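Local atomic coordinates of CRISPR system CMR subunit Cmr7 1 (Sulfolobus solfataricus, PDB entry 2X5Q), a protein that is a subunit of the CMR ribonucleoprotein complex, which carries CRISPR RNA in adaptive immunity against viruses and plasmids, and possibly works as a homodimer. Residues Ser21-Asp24 and Asn25-Lys29; Asn157-Ala160 and Lys161-Lys165; Lys175-Leu178 and Tyr179-Val182. All coordinates share one frame; numbering follows the deposited sequence.

Contact 1: residues Ser21-Asp24 and Asn25-Lys29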
loop_
_atom_site.group_PDB
_atom_site.type_symbol
_atom_site.label_atom_id
_atom_site.label_comp_id
_atom_site.label_asym_id
_atom_site.label_seq_id
_atom_site.Cartn_x
_atom_site.Cartn_y
_atom_site.Cartn_z
ATOM N N SER A 21 11.715 16.730 -14.509
ATOM C CA SER A 21 12.078 17.917 -15.278
ATOM C C SER A 21 10.835 18.490 -15.920
ATOM O O SER A 21 9.930 17.750 -16.309
ATOM C CB SER A 21 13.098 17.566 -16.363
ATOM O OG SER A 21 12.550 16.645 -17.290
ATOM N N SER A 22 10.794 19.806 -16.032
ATOM C CA SER A 22 9.744 20.468 -16.788
ATOM C C SER A 22 9.938 20.195 -18.285
ATOM O O SER A 22 11.056 20.193 -18.780
ATOM C CB SER A 22 9.768 21.970 -16.500
ATOM O OG SER A 22 9.206 22.711 -17.562
ATOM N N GLU A 23 8.847 19.936 -18.991
ATOM C CA GLU A 23 8.888 19.776 -20.443
ATOM C C GLU A 23 7.980 20.823 -21.061
ATOM O O GLU A 23 7.085 21.353 -20.397
ATOM C CB GLU A 23 8.470 18.358 -20.863
ATOM C CG GLU A 23 9.653 17.400 -21.059
ATOM C CD GLU A 23 9.231 15.975 -21.465
ATOM O OE1 GLU A 23 10.022 15.307 -22.172
ATOM O OE2 GLU A 23 8.124 15.518 -21.069
ATOM N N ASP A 24 8.218 21.115 -22.331
ATOM C CA ASP A 24 7.544 22.213 -23.004
ATOM C C ASP A 24 6.028 22.110 -22.858
ATOM O O ASP A 24 5.456 21.033 -22.993
ATOM C CB ASP A 24 7.936 22.259 -24.489
ATOM C CG ASP A 24 9.395 22.673 -24.703
ATOM O OD1 ASP A 24 10.222 22.433 -23.785
ATOM O OD2 ASP A 24 9.712 23.230 -25.781
ATOM N N ASN A 25 5.396 23.237 -22.550
ATOM C CA ASN A 25 3.943 23.339 -22.505
ATOM C C ASN A 25 3.309 22.468 -21.421
ATOM O O ASN A 25 2.899 21.329 -21.677
ATOM C CB ASN A 25 3.333 23.027 -23.878
ATOM C CG ASN A 25 3.859 23.953 -24.981
ATOM O OD1 ASN A 25 4.285 25.087 -24.717
ATOM N ND2 ASN A 25 3.821 23.473 -26.223
ATOM N N ASN A 26 3.239 23.030 -20.216
ATOM C CA ASN A 26 2.530 22.461 -19.062
ATOM C C ASN A 26 2.686 20.959 -18.806
ATOM O O ASN A 26 1.772 20.323 -18.293
ATOM C CB ASN A 26 1.034 22.897 -19.028
ATOM C CG ASN A 26 0.164 22.229 -20.105
ATOM O OD1 ASN A 26 0.591 22.012 -21.238
ATOM N ND2 ASN A 26 -1.088 21.938 -19.750
ATOM N N GLN A 27 3.861 20.410 -19.116
ATOM C CA GLN A 27 4.136 18.998 -18.860
ATOM C C GLN A 27 5.382 18.784 -18.011
ATOM O O GLN A 27 6.382 19.484 -18.144
ATOM C CB GLN A 27 4.308 18.242 -20.172
ATOM C CG GLN A 27 3.027 18.029 -20.936
ATOM C CD GLN A 27 3.279 17.392 -22.288
ATOM O OE1 GLN A 27 4.161 16.541 -22.429
ATOM N NE2 GLN A 27 2.506 17.792 -23.286
ATOM N N ILE A 28 5.322 17.775 -17.162
ATOM C CA ILE A 28 6.437 17.419 -16.314
ATOM C C ILE A 28 6.800 15.969 -16.607
ATOM O O ILE A 28 5.960 15.078 -16.459
ATOM C CB ILE A 28 6.054 17.588 -14.848
ATOM C CG1 ILE A 28 5.738 19.063 -14.571
ATOM C CG2 ILE A 28 7.180 17.095 -13.916
ATOM C CD1 ILE A 28 4.855 19.278 -13.399
ATOM N N LYS A 29 8.034 15.758 -17.056
ATOM C CA LYS A 29 8.578 14.420 -17.216
ATOM C C LYS A 29 8.964 13.895 -15.834
ATOM O O LYS A 29 9.793 14.494 -15.147
ATOM C CB LYS A 29 9.797 14.451 -18.141
ATOM C CG LYS A 29 10.538 13.126 -18.273
ATOM C CD LYS A 29 11.442 13.105 -19.510
ATOM C CE LYS A 29 12.347 11.878 -19.513
ATOM N NZ LYS A 29 13.153 11.754 -20.776
HETATM O O HOH W 1 6.545 22.333 -17.430
#

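Contact 2: residues Asn157-Ala160 and Lys161-Lys165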
loop_
_atom_site.group_PDB
_atom_site.type_symbol
_atom_site.label_atom_id
_atom_site.label_comp_id
_atom_site.label_asym_id
_atom_site.label_seq_id
_atom_site.Cartn_x
_atom_site.Cartn_y
_atom_site.Cartn_z
ATOM N N ASN A 157 12.041 25.648 -11.935
ATOM C CA ASN A 157 11.567 25.101 -13.196
ATOM C C ASN A 157 10.264 24.341 -13.074
ATOM O O ASN A 157 9.598 24.145 -14.078
ATOM C CB ASN A 157 12.604 24.147 -13.804
ATOM C CG ASN A 157 13.849 24.853 -14.296
ATOM O OD1 ASN A 157 13.928 26.083 -14.314
ATOM N ND2 ASN A 157 14.838 24.064 -14.717
ATOM N N VAL A 158 9.912 23.874 -11.878
ATOM C CA VAL A 158 8.690 23.078 -11.718
ATOM C C VAL A 158 7.626 23.840 -10.935
ATOM O O VAL A 158 6.607 24.216 -11.510
ATOM C CB VAL A 158 8.987 21.688 -11.115
ATOM C CG1 VAL A 158 7.702 20.908 -10.847
ATOM C CG2 VAL A 158 9.881 20.917 -12.055
ATOM N N LEU A 159 7.854 24.082 -9.647
ATOM C CA LEU A 159 6.848 24.770 -8.823
ATOM C C LEU A 159 6.538 26.195 -9.325
ATOM O O LEU A 159 5.384 26.655 -9.268
ATOM C CB LEU A 159 7.270 24.805 -7.346
ATOM C CG LEU A 159 7.408 23.473 -6.599
ATOM C CD1 LEU A 159 7.602 23.703 -5.102
ATOM C CD2 LEU A 159 6.215 22.556 -6.850
ATOM N N ALA A 160 7.554 26.877 -9.831
ATOM C CA ALA A 160 7.399 28.218 -10.376
ATOM C C ALA A 160 6.629 28.230 -11.694
ATOM O O ALA A 160 6.132 29.278 -12.108
ATOM C CB ALA A 160 8.760 28.870 -10.562
ATOM N N LYS A 161 6.527 27.080 -12.358
ATOM C CA LYS A 161 5.706 26.982 -13.558
ATOM C C LYS A 161 4.259 26.629 -13.210
ATOM O O LYS A 161 3.323 27.299 -13.695
ATOM C CB LYS A 161 6.307 25.997 -14.565
ATOM C CG LYS A 161 7.577 26.498 -15.249
ATOM C CD LYS A 161 7.698 28.047 -15.292
ATOM C CE LYS A 161 9.058 28.545 -15.793
ATOM N NZ LYS A 161 10.212 28.107 -14.922
ATOM N N ILE A 162 4.084 25.620 -12.362
ATOM C CA ILE A 162 2.762 25.187 -11.927
ATOM C C ILE A 162 2.079 26.323 -11.170
ATOM O O ILE A 162 0.939 26.652 -11.450
ATOM C CB ILE A 162 2.809 23.922 -11.011
ATOM C CG1 ILE A 162 3.482 22.735 -11.707
ATOM C CG2 ILE A 162 1.402 23.484 -10.619
ATOM C CD1 ILE A 162 3.823 21.561 -10.749
ATOM N N TYR A 163 2.797 26.916 -10.225
ATOM C CA TYR A 163 2.269 27.993 -9.389
ATOM C C TYR A 163 2.918 29.320 -9.768
ATOM O O TYR A 163 3.374 30.053 -8.901
ATOM C CB TYR A 163 2.539 27.697 -7.917
ATOM C CG TYR A 163 2.030 26.356 -7.450
ATOM C CD1 TYR A 163 0.734 26.216 -6.968
ATOM C CD2 TYR A 163 2.834 25.236 -7.486
ATOM C CE1 TYR A 163 0.257 24.993 -6.533
ATOM C CE2 TYR A 163 2.364 24.003 -7.049
ATOM C CZ TYR A 163 1.079 23.887 -6.579
ATOM O OH TYR A 163 0.596 22.665 -6.155
ATOM N N ALA A 164 2.960 29.613 -11.068
ATOM C CA ALA A 164 3.588 30.832 -11.610
ATOM C C ALA A 164 3.103 32.138 -10.967
ATOM O O ALA A 164 3.910 32.956 -10.534
ATOM C CB ALA A 164 3.388 30.889 -13.135
ATOM N N LYS A 165 1.793 32.332 -10.887
ATOM C CA LYS A 165 1.261 33.584 -10.352
ATOM C C LYS A 165 1.578 33.784 -8.868
ATOM O O LYS A 165 2.102 34.830 -8.464
ATOM C CB LYS A 165 -0.237 33.699 -10.634
ATOM C CG LYS A 165 -0.492 34.115 -12.080
ATOM C CD LYS A 165 -1.956 34.100 -12.448
ATOM C CE LYS A 165 -2.165 34.678 -13.845
ATOM N NZ LYS A 165 -2.284 36.162 -13.870
HETATM O O HOH W 2 10.047 25.784 -16.920
#

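Contact 3: residues Lys175-Leu178 and Tyr179-Val182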
loop_
_atom_site.group_PDB
_atom_site.type_symbol
_atom_site.label_atom_id
_atom_site.label_comp_id
_atom_site.label_asym_id
_atom_site.label_seq_id
_atom_site.Cartn_x
_atom_site.Cartn_y
_atom_site.Cartn_z
ATOM N N LYS A 175 10.323 33.028 -1.242
ATOM C CA LYS A 175 10.840 32.082 -2.229
ATOM C C LYS A 175 11.874 31.146 -1.595
ATOM O O LYS A 175 11.903 29.962 -1.891
ATOM C CB LYS A 175 11.474 32.801 -3.433
ATOM C CG LYS A 175 10.502 33.536 -4.375
ATOM C CD LYS A 175 11.273 34.071 -5.612
ATOM C CE LYS A 175 10.395 34.860 -6.573
ATOM N NZ LYS A 175 10.474 36.328 -6.340
ATOM N N ASP A 176 12.726 31.679 -0.728
ATOM C CA ASP A 176 13.721 30.859 -0.038
ATOM C C ASP A 176 13.067 29.887 0.949
ATOM O O ASP A 176 13.570 28.787 1.153
ATOM C CB ASP A 176 14.764 31.741 0.669
ATOM C CG ASP A 176 15.697 32.459 -0.311
ATOM O OD1 ASP A 176 15.580 32.255 -1.540
ATOM O OD2 ASP A 176 16.564 33.214 0.151
ATOM N N LYS A 177 11.956 30.288 1.559
ATOM C CA LYS A 177 11.181 29.380 2.413
ATOM C C LYS A 177 10.696 28.168 1.622
ATOM O O LYS A 177 10.817 27.036 2.099
ATOM C CB LYS A 177 9.989 30.101 3.069
ATOM C CG LYS A 177 9.066 29.208 3.912
ATOM C CD LYS A 177 9.831 28.408 4.962
ATOM C CE LYS A 177 8.907 27.727 5.961
ATOM N NZ LYS A 177 7.827 26.934 5.312
ATOM N N LEU A 178 10.154 28.414 0.426
ATOM C CA LEU A 178 9.708 27.364 -0.487
ATOM C C LEU A 178 10.858 26.425 -0.862
ATOM O O LEU A 178 10.685 25.205 -0.862
ATOM C CB LEU A 178 9.068 27.964 -1.758
ATOM C CG LEU A 178 8.445 26.988 -2.773
ATOM C CD1 LEU A 178 7.277 26.170 -2.161
ATOM C CD2 LEU A 178 7.966 27.704 -4.030
ATOM N N TYR A 179 12.028 26.978 -1.160
ATOM C CA TYR A 179 13.210 26.146 -1.387
ATOM C C TYR A 179 13.554 25.303 -0.157
ATOM O O TYR A 179 13.819 24.105 -0.279
ATOM C CB TYR A 179 14.448 26.960 -1.772
ATOM C CG TYR A 179 15.672 26.082 -1.687
ATOM C CD1 TYR A 179 15.906 25.117 -2.659
ATOM C CD2 TYR A 179 16.534 26.136 -0.588
ATOM C CE1 TYR A 179 16.995 24.268 -2.583
ATOM C CE2 TYR A 179 17.643 25.272 -0.497
ATOM C CZ TYR A 179 17.859 24.343 -1.507
ATOM O OH TYR A 179 18.921 23.469 -1.463
ATOM N N ARG A 180 13.612 25.927 1.017
ATOM C CA ARG A 180 13.890 25.172 2.228
ATOM C C ARG A 180 12.871 24.047 2.412
ATOM O O ARG A 180 13.261 22.900 2.647
ATOM C CB ARG A 180 13.942 26.071 3.458
ATOM C CG ARG A 180 15.183 26.960 3.488
ATOM C CD ARG A 180 15.443 27.479 4.888
ATOM N NE ARG A 180 14.339 28.281 5.422
ATOM C CZ ARG A 180 14.106 29.558 5.119
ATOM N NH1 ARG A 180 14.884 30.214 4.256
ATOM N NH2 ARG A 180 13.089 30.195 5.693
ATOM N N ASP A 181 11.582 24.371 2.289
ATOM C CA ASP A 181 10.507 23.365 2.338
ATOM C C ASP A 181 10.801 22.174 1.421
ATOM O O ASP A 181 10.760 21.010 1.851
ATOM C CB ASP A 181 9.166 23.985 1.915
ATOM C CG ASP A 181 8.494 24.773 3.025
ATOM O OD1 ASP A 181 9.102 24.943 4.102
ATOM O OD2 ASP A 181 7.351 25.232 2.817
ATOM N N VAL A 182 11.094 22.465 0.157
ATOM C CA VAL A 182 11.349 21.410 -0.830
ATOM C C VAL A 182 12.520 20.531 -0.411
ATOM O O VAL A 182 12.428 19.305 -0.470
ATOM C CB VAL A 182 11.546 21.991 -2.249
ATOM C CG1 VAL A 182 12.082 20.952 -3.208
ATOM C CG2 VAL A 182 10.212 22.546 -2.768
#

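Contact 1: residues Ser21-Asp24 and Asn25-Lys29
K29 sends CG anti to its backbone N (chi1 174°) and runs fully extended, while E23, its chi1 turned to -95° and its chain straight beyond CG, leans over to meet it. The E23 carboxylate lies slantwise across the K29 chain and rests against its aliphatic part, OE2 lying 3.5 Å from K29 CB and OE1 3.7 Å from K29 CD. The opposite charges, E23 OE1 and K29 NZ, stay 4.9 Å apart, too far for a salt bridge, though some attraction is likely. S21 OG also approaches K29 CB, at 3.6 Å. S21, E23, Q27 and K29 share one face of the ribbon; S22 and I28 occupy the other, where buried I28 packs against Y38 of strand 35-38. S21 and K29 form a hydrogen-bonded antiparallel pair with both amides used, K29 N meeting S21 O at 2.8 Å. Nearer the turn, E23 N reaches Q27 O at 2.6 Å. That same oxygen also takes a hydrogen bond from a water, which sits 2.7 Å from S22 OG and so ties the serine hydroxyl to the opposite strand. N26, in the turn, bonds through ND2 to Y38 O. This is a beta hairpin, its strands 21-23 and 27-29 joined by the short D24-N26 turn at the edge of a four-stranded antiparallel sheet.

Contact 2: residues Asn157-Ala160 and Lys161-Lys165
Both K161 N and I162 N donate to V158 O, the first from well above the carbonyl plane at 3.0 Å and the second almost straight on (N-H...O 173°), and Y163 N then closes the last turn on L159 O. Beside this backbone, V158 and I162, a turn apart, run alongside each other, V158 CG1 touching I162 CD1 at 3.9 Å. L159 and Y163 make a second such pair, L159 CD2 resting 4.1 Å from Y163 CE2. The tyrosine ring also presents its edge to L159 O, which lies in the ring plane 3.4 Å from CD2, while I162 CG2 covers part of one ring face near the rim. Y163 is where helix 148-162 gives way to helix 164-169: its backbone leaves helical geometry, and it stands at the N-cap position of the next helix. Across this break A160 O still meets A164 CA at 3.0 Å in a CA-H...O contact, although A164 N is badly angled for a hydrogen bond to it. The Y163 hydroxyl is held by S46 O, and its ring meets that of H44 at a steep angle. I84 and I86 of strand 80-86 pack on the apolar side formed by L159, I162 and Y163. On the exposed side, chi1 of K161 (-71°) keeps CG beside the backbone N and 3.3 Å from N157 O, while bends at chi2 and chi4 turn the chain back so that NZ comes 3.7 Å from N157 CA. A water weakly bridges K161 NZ to N157 O.

Contact 3: residues Lys175-Leu178 and Tyr179-Val182
K177 and D181, one turn apart on helix 172-185, form an i to i+4 salt bridge. K177 NZ meets D181 OD1 at 2.7 Å on the syn side of the carboxylate, 16° out of its plane, and adds a weaker bond to OD2 at 3.1 Å. The lysine chain starts anti to its backbone N (chi1 176°) and then bends at chi2 and chi4, curling its tip round to the aspartate. Beneath the ion pair D181 N bonds to K177 O at 2.8 Å, and Y179, R180 and V182 likewise donate to K175, D176 and L178, an unbroken alpha-helical ladder. R180 crosses K177 at about a right angle, and K177 CA lies under the rim of one guanidinium face; NH2 stands 3.8 Å from K177 CD. The salt bridge is fixed further from outside: K177 NZ also bonds to K51 O, and D181 OD2 receives L53 N, which joins this side of the helix to the chain at residues 51-53 and gives the buried carboxylate a second donor. L178 and V182 face helix 148-162, with L178 also touching Y167 of helix 164-169. Y179 packs on A151 and reaches R148 O with its hydroxyl. V182 sets CG2 beside the backbone N, and this methyl closes to 3.3 Å from L178 O.

In the fold
Contact 2 stands between the other two and touches both. Toward contact 1, with centres about 11 Å apart, I28 of the hairpin reaches the end of helix 148-162: I28 CD1 meets I162 CD1 at 3.6 Å, and S22 CB lies 3.3 Å from N157 O. Toward contact 3, with centres about 13 Å apart, L159 CD1 packs on V182 CG2 at 3.7 Å and on L178 CD1 at 3.9 Å. Contacts 1 and 3 do not meet; their nearest atoms are about 12 Å apart. I162 thus serves the hairpin and L159 helix 172-185, the last helix of the chain, so apolar residues of one helix end connect it to the small sheet.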